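Local coordinates for protein LEOA (Escherichia coli, PDB 4AUR) that is a dynamin-like GTPase of enterotoxigenic strains, probably binding and hydrolysing GTP and possibly linked to LT toxin secretion, at residues I314-R318 with I532-E536. Sequence-based numbering, arbitrary orientation.
Sequences IKQSR and IQQME
Two helical segments, 314-318 of the long helix 275-343 and 532-536 of helix 530-544, run antiparallel (170° between their directions), their axes 11.0 Å apart at closest approach. The register places Ile314 CA 6.9 Å from Ile532 CA. Both isoleucines are mt and point toward the partner helix: Ile314 CG2 lies 4.0 Å from Ile532 CG2, while Ile314 CD1 reaches on to the backbone at Glu536 CA (3.8 Å). Ser317 CB borders Ile532 CD1 at 4.5 Å, its OG hydrogen-bonded to Asp313 O. Leu392 of helix 368-408 touches Ile314 and Ser317, bringing in a third helix, consistent with the long helical bundle of a dynamin-like protein. Arg318 leaves its helix sideways, chi1 m, and bends across so that one guanidinium face covers Ile532 CG2 (NH1 to CG2 3.9 Å). Its NH2 forms a salt bridge with Glu536, 2.8 Å to OE2 and 2.9 Å to OE1. Buried isoleucines thus hold the helices together, while the Arg318-Glu536 salt bridge closes over them on the partly exposed side, linking segments 214 residues apart in sequence.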
ATOM      1  N   ILE A 314      -3.130  12.119 -27.874  1.00 25.18           N
ATOM      2  CA  ILE A 314      -2.840  11.950 -29.270  1.00 24.42           C
ATOM      3  C   ILE A 314      -4.079  12.166 -30.116  1.00 22.85           C
ATOM      4  O   ILE A 314      -4.006  12.760 -31.135  1.00 23.12           O
ATOM      5  CB  ILE A 314      -2.222  10.566 -29.485  1.00 24.36           C
ATOM      6  CG1 ILE A 314      -0.821  10.590 -28.904  1.00 23.14           C
ATOM      7  CG2 ILE A 314      -2.177  10.184 -30.960  1.00 24.71           C
ATOM      8  CD1 ILE A 314      -0.207   9.226 -28.832  1.00 24.21           C
ATOM      9  N   LYS A 315      -5.218  11.704 -29.657  1.00 24.03           N
ATOM     10  CA  LYS A 315      -6.473  11.874 -30.349  1.00 24.76           C
ATOM     11  C   LYS A 315      -6.814  13.333 -30.465  1.00 26.24           C
ATOM     12  O   LYS A 315      -7.160  13.818 -31.549  1.00 26.56           O
ATOM     13  CB  LYS A 315      -7.574  11.156 -29.583  1.00 26.93           C
ATOM     14  CG  LYS A 315      -8.798  10.836 -30.417  1.00 30.09           C
ATOM     15  CD  LYS A 315     -10.010  10.614 -29.525  1.00 31.53           C
ATOM     16  CE  LYS A 315     -11.247  10.267 -30.343  1.00 35.10           C
ATOM     17  NZ  LYS A 315     -12.420   9.943 -29.466  1.00 36.56           N
ATOM     18  N   GLN A 316      -6.706  14.039 -29.344  1.00 28.08           N
ATOM     19  CA  GLN A 316      -7.086  15.434 -29.282  1.00 30.48           C
ATOM     20  C   GLN A 316      -6.131  16.254 -30.110  1.00 29.19           C
ATOM     21  O   GLN A 316      -6.541  17.103 -30.880  1.00 32.40           O
ATOM     22  CB  GLN A 316      -7.091  15.933 -27.846  1.00 34.45           C
ATOM     23  CG  GLN A 316      -8.110  15.226 -26.961  1.00 38.49           C
ATOM     24  CD  GLN A 316      -9.536  15.472 -27.397  1.00 42.69           C
ATOM     25  OE1 GLN A 316      -9.905  16.605 -27.728  1.00 50.57           O
ATOM     26  NE2 GLN A 316     -10.354  14.412 -27.400  1.00 45.68           N
ATOM     27  N   SER A 317      -4.852  15.995 -29.931  1.00 27.09           N
ATOM     28  CA  SER A 317      -3.832  16.492 -30.808  1.00 25.23           C
ATOM     29  C   SER A 317      -4.220  16.336 -32.269  1.00 25.57           C
ATOM     30  O   SER A 317      -4.317  17.325 -33.010  1.00 24.90           O
ATOM     31  CB  SER A 317      -2.543  15.739 -30.539  1.00 24.21           C
ATOM     32  OG  SER A 317      -2.019  16.150 -29.295  1.00 23.12           O
ATOM     33  N   ARG A 318      -4.475  15.110 -32.692  1.00 23.23           N
ATOM     34  CA  ARG A 318      -4.790  14.914 -34.080  1.00 23.60           C
ATOM     35  C   ARG A 318      -5.999  15.719 -34.487  1.00 23.26           C
ATOM     36  O   ARG A 318      -6.007  16.302 -35.543  1.00 23.95           O
ATOM     37  CB  ARG A 318      -5.000  13.445 -34.395  1.00 24.57           C
ATOM     38  CG  ARG A 318      -3.752  12.605 -34.181  1.00 25.04           C
ATOM     39  CD  ARG A 318      -3.690  11.435 -35.124  1.00 26.12           C
ATOM     40  NE  ARG A 318      -3.369  10.197 -34.418  1.00 27.73           N
ATOM     41  CZ  ARG A 318      -2.280   9.462 -34.608  1.00 26.37           C
ATOM     42  NH1 ARG A 318      -1.336   9.815 -35.463  1.00 26.95           N
ATOM     43  NH2 ARG A 318      -2.144   8.360 -33.923  1.00 27.04           N
ATOM     44  N   ILE A 532       3.863  13.219 -33.910  1.00 29.51           N
ATOM     45  CA  ILE A 532       2.682  12.650 -33.269  1.00 28.49           C
ATOM     46  C   ILE A 532       2.654  11.152 -33.535  1.00 30.13           C
ATOM     47  O   ILE A 532       2.444  10.386 -32.612  1.00 28.29           O
ATOM     48  CB  ILE A 532       1.368  13.300 -33.707  1.00 27.65           C
ATOM     49  CG1 ILE A 532       1.302  14.744 -33.206  1.00 28.13           C
ATOM     50  CG2 ILE A 532       0.186  12.543 -33.116  1.00 27.99           C
ATOM     51  CD1 ILE A 532       0.344  15.627 -33.979  1.00 27.32           C
ATOM     52  N   GLN A 533       2.872  10.719 -34.779  1.00 31.44           N
ATOM     53  CA  GLN A 533       2.872   9.287 -35.042  1.00 32.05           C
ATOM     54  C   GLN A 533       4.064   8.640 -34.312  1.00 31.26           C
ATOM     55  O   GLN A 533       3.946   7.569 -33.688  1.00 27.51           O
ATOM     56  CB  GLN A 533       2.906   9.001 -36.534  1.00 34.69           C
ATOM     57  CG  GLN A 533       3.122   7.530 -36.891  1.00 37.80           C
ATOM     58  CD  GLN A 533       2.820   7.239 -38.355  1.00 40.70           C
ATOM     59  OE1 GLN A 533       3.706   6.864 -39.127  1.00 46.63           O
ATOM     60  NE2 GLN A 533       1.568   7.421 -38.746  1.00 39.34           N
ATOM     61  N   GLN A 534       5.201   9.316 -34.363  1.00 29.84           N
ATOM     62  CA  GLN A 534       6.395   8.799 -33.740  1.00 30.70           C
ATOM     63  C   GLN A 534       6.202   8.594 -32.238  1.00 28.77           C
ATOM     64  O   GLN A 534       6.527   7.541 -31.729  1.00 30.15           O
ATOM     65  CB  GLN A 534       7.595   9.691 -34.073  1.00 32.31           C
ATOM     66  CG  GLN A 534       8.050   9.517 -35.513  1.00 33.64           C
ATOM     67  CD  GLN A 534       8.941  10.637 -36.031  1.00 37.15           C
ATOM     68  OE1 GLN A 534       9.329  11.563 -35.293  1.00 37.36           O
ATOM     69  NE2 GLN A 534       9.279  10.557 -37.335  1.00 38.58           N
HETATM   70  N   MSE A 535       5.635   9.572 -31.546  1.00 27.69           N
HETATM   71  CA  MSE A 535       5.314   9.427 -30.133  1.00 27.28           C
HETATM   72  C   MSE A 535       4.287   8.355 -29.883  1.00 27.47           C
HETATM   73  O   MSE A 535       4.277   7.754 -28.841  1.00 29.13           O
HETATM   74  CB  MSE A 535       4.728  10.708 -29.570  1.00 28.02           C
HETATM   75  CG  MSE A 535       5.768  11.814 -29.507  1.00 30.70           C
HETATM   76 SE   MSE A 535       5.101  13.516 -28.741  1.00 33.79          SE
HETATM   77  CE  MSE A 535       5.341  14.651 -30.332  1.00 34.52           C
ATOM     78  N   GLU A 536       3.379   8.127 -30.807  1.00 28.10           N
ATOM     79  CA  GLU A 536       2.374   7.110 -30.613  1.00 29.44           C
ATOM     80  C   GLU A 536       3.034   5.729 -30.577  1.00 31.41           C
ATOM     81  O   GLU A 536       2.705   4.890 -29.732  1.00 31.29           O
ATOM     82  CB  GLU A 536       1.328   7.177 -31.717  1.00 29.88           C
ATOM     83  CG  GLU A 536       0.533   5.899 -31.875  1.00 30.73           C
ATOM     84  CD  GLU A 536      -0.636   6.060 -32.808  1.00 29.52           C
ATOM     85  OE1 GLU A 536      -0.409   6.065 -34.040  1.00 27.20           O
ATOM     86  OE2 GLU A 536      -1.780   6.171 -32.288  1.00 29.94           O
TER